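Putative streptothricin acetyltransferase (Bacillus anthracis, PDB 3PP9) binds acetyl coenzyme A and, as a putative GNAT-family streptothricin acetyltransferase, probably transfers the acetyl group to an amine of the antibiotic. Local coordinates at residues N99-E104 with K126-E131. Numbering follows the deposited sequence. Where two conformers were deposited one is given.
Sequences NYAYIE and KQWAKE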
loop_
_atom_site.group_PDB
_atom_site.type_symbol
_atom_site.label_atom_id
_atom_site.label_comp_id
_atom_site.label_asym_id
_atom_site.label_seq_id
_atom_site.Cartn_x
_atom_site.Cartn_y
_atom_site.Cartn_z
ATOM N N ASN A 99 -8.362 4.882 -7.607
ATOM C CA ASN A 99 -9.487 4.578 -8.470
ATOM C C ASN A 99 -9.581 3.171 -9.005
ATOM O O ASN A 99 -10.616 2.813 -9.525
ATOM C CB ASN A 99 -9.667 5.619 -9.583
ATOM C CG ASN A 99 -10.061 6.983 -9.041
ATOM O OD1 ASN A 99 -9.638 8.010 -9.562
ATOM N ND2 ASN A 99 -10.861 6.992 -7.975
ATOM N N TYR A 100 -8.553 2.341 -8.841
ATOM C CA TYR A 100 -8.646 0.980 -9.324
ATOM C C TYR A 100 -9.466 0.103 -8.397
ATOM O O TYR A 100 -9.611 0.374 -7.203
ATOM C CB TYR A 100 -7.239 0.334 -9.397
ATOM C CG TYR A 100 -6.455 0.542 -10.673
ATOM C CD1 TYR A 100 -6.341 1.792 -11.252
ATOM C CD2 TYR A 100 -5.765 -0.514 -11.263
ATOM C CE1 TYR A 100 -5.630 1.971 -12.420
ATOM C CE2 TYR A 100 -5.028 -0.324 -12.439
ATOM C CZ TYR A 100 -4.974 0.925 -12.999
ATOM O OH TYR A 100 -4.262 1.195 -14.158
ATOM N N ALA A 101 -10.043 -0.939 -8.977
ATOM C CA ALA A 101 -10.698 -1.963 -8.189
ATOM C C ALA A 101 -9.505 -2.694 -7.563
ATOM O O ALA A 101 -8.470 -2.863 -8.215
ATOM C CB ALA A 101 -11.476 -2.891 -9.061
ATOM N N TYR A 102 -9.649 -3.108 -6.315
ATOM C CA TYR A 102 -8.593 -3.792 -5.571
ATOM C C TYR A 102 -9.132 -5.128 -5.070
ATOM O O TYR A 102 -10.165 -5.190 -4.399
ATOM C CB TYR A 102 -8.183 -2.903 -4.381
ATOM C CG TYR A 102 -7.011 -3.392 -3.582
ATOM C CD1 TYR A 102 -7.177 -4.330 -2.572
ATOM C CD2 TYR A 102 -5.744 -2.887 -3.808
ATOM C CE1 TYR A 102 -6.103 -4.773 -1.819
ATOM C CE2 TYR A 102 -4.657 -3.354 -3.071
ATOM C CZ TYR A 102 -4.851 -4.291 -2.087
ATOM O OH TYR A 102 -3.775 -4.739 -1.346
ATOM N N ILE A 103 -8.415 -6.199 -5.394
ATOM C CA ILE A 103 -8.818 -7.527 -4.957
ATOM C C ILE A 103 -8.212 -7.789 -3.587
ATOM O O ILE A 103 -7.008 -7.975 -3.453
ATOM C CB ILE A 103 -8.345 -8.622 -5.922
ATOM C CG1 ILE A 103 -8.855 -8.380 -7.343
ATOM C CG2 ILE A 103 -8.783 -10.000 -5.360
ATOM C CD1 ILE A 103 -8.297 -9.375 -8.383
ATOM N N GLU A 104 -9.063 -7.802 -2.572
ATOM C CA GLU A 104 -8.641 -8.062 -1.212
ATOM C C GLU A 104 -8.363 -9.541 -1.008
ATOM O O GLU A 104 -7.484 -9.898 -0.211
ATOM C CB GLU A 104 -9.728 -7.642 -0.242
ATOM C CG GLU A 104 -9.958 -6.145 -0.180
ATOM C CD GLU A 104 -8.880 -5.389 0.558
ATOM O OE1 GLU A 104 -7.985 -6.004 1.170
ATOM O OE2 GLU A 104 -8.935 -4.152 0.537
ATOM N N LYS A 126 -13.869 -7.550 -13.298
ATOM C CA LYS A 126 -13.624 -6.553 -14.328
ATOM C C LYS A 126 -14.920 -5.841 -14.667
ATOM O O LYS A 126 -14.911 -4.639 -14.867
ATOM C CB LYS A 126 -12.970 -7.147 -15.579
ATOM C CG LYS A 126 -11.594 -7.689 -15.328
ATOM C CD LYS A 126 -10.844 -8.064 -16.600
ATOM C CE LYS A 126 -11.514 -9.121 -17.443
ATOM N NZ LYS A 126 -10.660 -9.425 -18.644
ATOM N N GLN A 127 -16.029 -6.574 -14.760
ATOM C CA GLN A 127 -17.335 -5.956 -15.054
ATOM C C GLN A 127 -17.700 -4.948 -13.962
ATOM O O GLN A 127 -18.135 -3.840 -14.241
ATOM C CB GLN A 127 -18.444 -7.015 -15.151
ATOM C CG GLN A 127 -18.329 -7.998 -16.311
ATOM C CD GLN A 127 -18.741 -7.411 -17.637
ATOM O OE1 GLN A 127 -18.740 -8.102 -18.658
ATOM N NE2 GLN A 127 -19.122 -6.136 -17.636
ATOM N N TRP A 128 -17.516 -5.343 -12.705
ATOM C CA TRP A 128 -17.821 -4.468 -11.582
ATOM C C TRP A 128 -16.979 -3.194 -11.641
ATOM O O TRP A 128 -17.492 -2.084 -11.487
ATOM C CB TRP A 128 -17.578 -5.211 -10.269
ATOM C CG TRP A 128 -17.863 -4.399 -9.043
ATOM C CD1 TRP A 128 -19.094 -4.175 -8.476
ATOM C CD2 TRP A 128 -16.907 -3.746 -8.197
ATOM N NE1 TRP A 128 -18.959 -3.388 -7.356
ATOM C CE2 TRP A 128 -17.631 -3.136 -7.147
ATOM C CE3 TRP A 128 -15.511 -3.653 -8.198
ATOM C CZ2 TRP A 128 -17.000 -2.426 -6.127
ATOM C CZ3 TRP A 128 -14.897 -2.935 -7.204
ATOM C CH2 TRP A 128 -15.640 -2.337 -6.171
ATOM N N ALA A 129 -15.684 -3.362 -11.906
ATOM C CA ALA A 129 -14.784 -2.230 -12.011
ATOM C C ALA A 129 -15.262 -1.289 -13.096
ATOM O O ALA A 129 -15.367 -0.079 -12.893
ATOM C CB ALA A 129 -13.384 -2.723 -12.331
ATOM N N LYS A 130 -15.578 -1.834 -14.259
ATOM C CA LYS A 130 -16.032 -0.968 -15.359
ATOM C C LYS A 130 -17.355 -0.252 -15.047
ATOM O O LYS A 130 -17.526 0.942 -15.372
ATOM C CB LYS A 130 -16.106 -1.763 -16.656
ATOM C CG LYS A 130 -14.745 -2.257 -17.114
ATOM C CD LYS A 130 -14.842 -3.135 -18.344
ATOM C CE LYS A 130 -13.492 -3.713 -18.736
ATOM N NZ LYS A 130 -13.554 -4.579 -19.964
ATOM N N GLU A 131 -18.282 -0.966 -14.411
ATOM C CA GLU A 131 -19.583 -0.385 -14.035
ATOM C C GLU A 131 -19.405 0.816 -13.101
ATOM O O GLU A 131 -20.210 1.767 -13.127
ATOM C CB GLU A 131 -20.484 -1.447 -13.402
ATOM C CG GLU A 131 -21.015 -2.446 -14.416
ATOM C CD GLU A 131 -21.817 -3.589 -13.813
ATOM O OE1 GLU A 131 -21.853 -3.728 -12.566
ATOM O OE2 GLU A 131 -22.391 -4.369 -14.610
#
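Trp128 and Ala129, side by side near the end of helix 117-131, both touch the methyl of Ala101 at the start of strand 101-108. The contact is apolar, and no hydrogen bond crosses it. It is also small, with 99 Å² buried in all. Lys126, five residues before the end of the helix, packs instead on Ile137 of strand 136-142 and Leu183 of strand 178-184. Trp128 comes next. Its CG stands anti to the backbone N (chi1 180°), and the six-membered part of the indole reaches the strand. There the ring offers its edge, not a face: CZ3 of Trp128 lies 3.9 Å from Ala101 CB, and the methyl sits near the ring plane. The neighbouring ring atom, CE3 of Trp128, is slightly farther off, at 4.2 Å from the same Ala101 CB. Leu93 of strand 86-95 and Met134 of the loop after the helix also pack against this indole. Ala129 then turns its CB toward the strand. It meets Ala101 methyl to methyl, the two CB atoms 3.8 Å apart. With only two methyls between them, the backbones come close, and Ala101 CA is 5.6 Å from Ala129 CA. Phe185 also touches Ala129. All three touching residues are buried. On the strand, Ala101 is paired through its backbone with Gly136 and Met138 of the parallel strand 136-142, while Ile103, two residues on, belongs to the acetyl coenzyme A pocket. With the Ala101 side chain about 11 Å from the bound acetyl coenzyme A, the contact packs the last turns of the helix against the beginning of the first strand of a beta-alpha-beta unit, strand 101-108, helix 117-131 and strand 136-142, in the GNAT fold.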